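Aminopeptidase (Aneurinibacillus sp. AM-1, PDB 5IB9) probably acts as a zinc-dependent aminopeptidase, removing residues from the N-termini of peptides. Local coordinates at residues A[37-48]-A[202-210]. Numbering follows the deposited sequence.
With ZN (zinc ion), chain G.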
loop_
_atom_site.group_PDB
_atom_site.type_symbol
_atom_site.label_atom_id
_atom_site.label_comp_id
_atom_site.label_asym_id
_atom_site.label_seq_id
_atom_site.Cartn_x
_atom_site.Cartn_y
_atom_site.Cartn_z
ATOM N N GLU A 37 18.564 -0.479 -11.356
ATOM C CA GLU A 37 17.524 0.600 -11.017
ATOM C C GLU A 37 18.079 1.442 -9.925
ATOM O O GLU A 37 17.870 2.657 -9.999
ATOM C CB GLU A 37 16.179 -0.015 -10.604
ATOM C CG GLU A 37 15.101 1.061 -10.729
ATOM C CD GLU A 37 13.807 0.684 -10.089
ATOM O OE1 GLU A 37 13.858 0.034 -8.990
ATOM O OE2 GLU A 37 12.719 1.058 -10.656
ATOM N N LEU A 38 18.771 0.840 -8.940
ATOM C CA LEU A 38 19.358 1.668 -7.883
ATOM C C LEU A 38 20.396 2.648 -8.417
ATOM O O LEU A 38 20.428 3.856 -8.044
ATOM C CB LEU A 38 19.973 0.787 -6.807
ATOM C CG LEU A 38 20.443 1.546 -5.568
ATOM C CD1 LEU A 38 19.334 2.174 -4.856
ATOM C CD2 LEU A 38 21.227 0.569 -4.653
ATOM N N LYS A 39 21.233 2.197 -9.378
ATOM C CA LYS A 39 22.133 3.098 -9.990
ATOM C C LYS A 39 21.451 4.287 -10.700
ATOM O O LYS A 39 21.918 5.443 -10.702
ATOM C CB LYS A 39 22.981 2.257 -10.983
ATOM C CG LYS A 39 23.810 3.134 -11.881
ATOM C CD LYS A 39 24.432 2.354 -13.168
ATOM C CE LYS A 39 25.161 1.194 -12.623
ATOM N NZ LYS A 39 25.527 0.253 -13.783
ATOM N N ALA A 40 20.335 3.979 -11.345
ATOM C CA ALA A 40 19.577 5.033 -12.034
ATOM C C ALA A 40 19.024 6.086 -11.017
ATOM O O ALA A 40 19.032 7.290 -11.252
ATOM C CB ALA A 40 18.410 4.426 -12.869
ATOM N N VAL A 41 18.448 5.506 -9.943
ATOM C CA VAL A 41 17.935 6.378 -8.847
ATOM C C VAL A 41 19.033 7.330 -8.370
ATOM O O VAL A 41 18.800 8.544 -8.249
ATOM C CB VAL A 41 17.390 5.492 -7.712
ATOM C CG1 VAL A 41 17.309 6.305 -6.418
ATOM C CG2 VAL A 41 16.112 4.881 -8.157
ATOM N N ARG A 42 20.265 6.789 -8.132
ATOM C CA ARG A 42 21.313 7.652 -7.693
ATOM C C ARG A 42 21.672 8.679 -8.713
ATOM O O ARG A 42 22.013 9.850 -8.406
ATOM C CB ARG A 42 22.536 6.796 -7.348
ATOM C CG ARG A 42 22.355 6.027 -6.054
ATOM C CD ARG A 42 22.942 6.896 -4.968
ATOM N NE ARG A 42 21.808 7.553 -4.362
ATOM C CZ ARG A 42 21.015 6.966 -3.478
ATOM N NH1 ARG A 42 21.258 5.705 -3.163
ATOM N NH2 ARG A 42 19.998 7.668 -2.915
ATOM N N TYR A 43 21.730 8.283 -9.996
ATOM C CA TYR A 43 22.091 9.179 -11.066
ATOM C C TYR A 43 21.097 10.314 -11.170
ATOM O O TYR A 43 21.466 11.518 -11.328
ATOM C CB TYR A 43 22.196 8.367 -12.362
ATOM C CG TYR A 43 22.524 9.241 -13.570
ATOM C CD1 TYR A 43 23.839 9.565 -13.929
ATOM C CD2 TYR A 43 21.464 9.775 -14.383
ATOM C CE1 TYR A 43 24.133 10.377 -15.080
ATOM C CE2 TYR A 43 21.723 10.586 -15.494
ATOM C CZ TYR A 43 23.071 10.798 -15.878
ATOM O OH TYR A 43 23.330 11.555 -17.003
ATOM N N ILE A 44 19.792 9.905 -11.208
ATOM C CA ILE A 44 18.659 10.875 -11.282
ATOM C C ILE A 44 18.720 11.876 -10.126
ATOM O O ILE A 44 18.686 13.109 -10.374
ATOM C CB ILE A 44 17.342 10.146 -11.437
ATOM C CG1 ILE A 44 17.400 9.458 -12.822
ATOM C CG2 ILE A 44 16.158 11.179 -11.388
ATOM C CD1 ILE A 44 16.350 8.343 -12.940
ATOM N N GLU A 45 18.913 11.330 -8.937
ATOM C CA GLU A 45 19.015 12.229 -7.765
ATOM C C GLU A 45 20.162 13.220 -7.949
ATOM O O GLU A 45 19.971 14.459 -7.701
ATOM C CB GLU A 45 19.280 11.264 -6.561
ATOM C CG GLU A 45 19.732 12.157 -5.367
ATOM C CD GLU A 45 20.127 11.285 -4.167
ATOM O OE1 GLU A 45 20.155 10.077 -4.242
ATOM O OE2 GLU A 45 20.452 11.970 -3.195
ATOM N N GLN A 46 21.328 12.760 -8.392
ATOM C CA GLN A 46 22.482 13.650 -8.619
ATOM C C GLN A 46 22.198 14.714 -9.617
ATOM O O GLN A 46 22.591 15.867 -9.421
ATOM C CB GLN A 46 23.717 12.844 -9.011
ATOM C CG GLN A 46 24.944 13.756 -9.324
ATOM C CD GLN A 46 25.328 14.638 -8.158
ATOM O OE1 GLN A 46 25.146 14.287 -6.953
ATOM N NE2 GLN A 46 25.926 15.771 -8.493
ATOM N N GLN A 47 21.502 14.346 -10.695
ATOM C CA GLN A 47 21.242 15.383 -11.699
ATOM C C GLN A 47 20.326 16.452 -11.155
ATOM O O GLN A 47 20.576 17.672 -11.288
ATOM C CB GLN A 47 20.632 14.854 -12.992
ATOM C CG GLN A 47 21.480 13.784 -13.665
ATOM C CD GLN A 47 23.004 13.925 -13.573
ATOM O OE1 GLN A 47 23.667 13.031 -12.939
ATOM N NE2 GLN A 47 23.552 14.995 -14.132
ATOM N N PHE A 48 19.261 16.041 -10.441
ATOM C CA PHE A 48 18.419 17.059 -9.916
ATOM C C PHE A 48 19.165 17.947 -8.924
ATOM O O PHE A 48 18.954 19.139 -8.893
ATOM C CB PHE A 48 17.234 16.448 -9.133
ATOM C CG PHE A 48 16.077 15.887 -9.994
ATOM C CD1 PHE A 48 15.402 16.628 -10.939
ATOM C CD2 PHE A 48 15.677 14.542 -9.778
ATOM C CE1 PHE A 48 14.277 16.133 -11.629
ATOM C CE2 PHE A 48 14.523 14.074 -10.445
ATOM C CZ PHE A 48 13.870 14.859 -11.362
ATOM N N THR A 202 13.007 -3.976 -3.192
ATOM C CA THR A 202 12.736 -2.568 -2.848
ATOM C C THR A 202 13.087 -1.732 -4.083
ATOM O O THR A 202 14.138 -1.894 -4.722
ATOM C CB THR A 202 13.742 -2.115 -1.754
ATOM O OG1 THR A 202 13.508 -2.932 -0.595
ATOM C CG2 THR A 202 13.474 -0.664 -1.326
ATOM N N SER A 203 12.155 -0.913 -4.449
ATOM C CA SER A 203 12.397 0.104 -5.469
ATOM C C SER A 203 12.197 1.525 -4.875
ATOM O O SER A 203 12.058 1.682 -3.631
ATOM C CB SER A 203 11.434 -0.179 -6.656
ATOM O OG SER A 203 11.560 0.725 -7.775
ATOM N N HIS A 204 12.297 2.521 -5.723
ATOM C CA HIS A 204 12.260 3.915 -5.244
ATOM C C HIS A 204 11.640 4.836 -6.254
ATOM O O HIS A 204 11.726 4.604 -7.462
ATOM C CB HIS A 204 13.684 4.420 -5.058
ATOM C CG HIS A 204 14.573 3.558 -4.209
ATOM N ND1 HIS A 204 15.180 2.388 -4.646
ATOM C CD2 HIS A 204 14.869 3.668 -2.894
ATOM C CE1 HIS A 204 15.792 1.809 -3.613
ATOM N NE2 HIS A 204 15.684 2.607 -2.571
ATOM N N ASN A 205 11.087 5.970 -5.740
ATOM C CA ASN A 205 10.746 7.143 -6.554
ATOM C C ASN A 205 11.723 8.249 -6.191
ATOM O O ASN A 205 12.104 8.377 -5.040
ATOM C CB ASN A 205 9.309 7.614 -6.260
ATOM C CG ASN A 205 8.318 6.492 -6.426
ATOM O OD1 ASN A 205 8.330 5.834 -7.459
ATOM N ND2 ASN A 205 7.340 6.437 -5.561
ATOM N N VAL A 206 12.053 9.075 -7.168
ATOM C CA VAL A 206 12.972 10.222 -6.955
ATOM C C VAL A 206 12.146 11.469 -7.200
ATOM O O VAL A 206 11.533 11.637 -8.245
ATOM C CB VAL A 206 14.163 10.199 -7.930
ATOM C CG1 VAL A 206 15.017 11.451 -7.542
ATOM C CG2 VAL A 206 14.954 8.912 -7.779
ATOM N N ILE A 207 12.103 12.345 -6.168
ATOM C CA ILE A 207 11.153 13.468 -6.211
ATOM C C ILE A 207 11.920 14.805 -6.002
ATOM O O ILE A 207 12.600 14.989 -4.977
ATOM C CB ILE A 207 10.120 13.380 -5.109
ATOM C CG1 ILE A 207 9.310 12.093 -5.227
ATOM C CG2 ILE A 207 9.144 14.616 -5.144
ATOM C CD1 ILE A 207 9.386 11.295 -3.968
ATOM N N ALA A 208 11.844 15.757 -6.947
ATOM C CA ALA A 208 12.584 17.055 -6.874
ATOM C C ALA A 208 11.534 18.131 -6.987
ATOM O O ALA A 208 10.764 18.132 -7.887
ATOM C CB ALA A 208 13.592 17.155 -8.109
ATOM N N THR A 209 11.516 19.031 -6.014
ATOM C CA THR A 209 10.405 20.019 -5.942
ATOM C C THR A 209 10.996 21.415 -6.071
ATOM O O THR A 209 11.940 21.719 -5.318
ATOM C CB THR A 209 9.681 19.849 -4.622
ATOM O OG1 THR A 209 9.061 18.538 -4.564
ATOM C CG2 THR A 209 8.565 20.938 -4.534
ATOM N N LYS A 210 10.393 22.195 -6.925
ATOM C CA LYS A 210 10.661 23.622 -7.013
ATOM C C LYS A 210 9.493 24.382 -6.333
ATOM O O LYS A 210 8.355 24.385 -6.788
ATOM C CB LYS A 210 10.774 24.046 -8.476
ATOM C CG LYS A 210 11.342 25.538 -8.576
ATOM C CD LYS A 210 11.228 26.073 -9.961
ATOM C CE LYS A 210 12.091 27.433 -10.102
ATOM N NZ LYS A 210 11.365 28.580 -9.490
HETATM ZN ZN ZN G . 16.709 2.353 -0.845
HETATM O O HOH W 1 15.565 1.115 -7.066
HETATM O O HOH W 2 18.619 2.705 -0.960
HETATM O O HOH W 3 16.592 0.714 0.245
HETATM O O HOH W 4 16.814 -0.143 -0.629
HETATM O O HOH W 5 18.204 0.950 -1.213
#
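The methyl CB of A208 sits over one face of the F48 phenyl ring, 3.4 Å from its centroid and 16° off the normal, a close CH-pi contact, while V206 CG1 meets the same ring at its edge, 3.9 Å from CD2. V206 fills the middle of the contact: its CG1 also touches I44 CG2, and its CG2 lies 3.8 Å from V41 CG1. An alanine in place of F48 would probably open a gap over the A208 methyl and leave V206 CG1 without its ring-edge neighbour. The extended chain of E37, with CG anti to the backbone N (chi1 -162°), carries OE1 across to S203, whose OG donates to it (2.7 Å) on the syn side, 25° out of the carboxylate plane. OE1 also accepts from G33 N and from a water that in turn accepts from H204 ND1 (2.8 Å) in the imidazole plane. This link helps fix the ring's rotation, with NE2 bound to zinc at 2.0 Å; E288 of the second subunit shares the metal. L38 CD1 packs against H204 CE1. Outward, V245, L249 and A252 of helix 238-256 flank I44 and F48. Segment 37-48, on helix 35-50, runs almost parallel to segment 202-210 of strand 187-210, their axes 8.8 Å apart, as a helical layer covering the central sheet of the M28 peptidase alpha/beta fold, with an intersubunit zinc site at its margin.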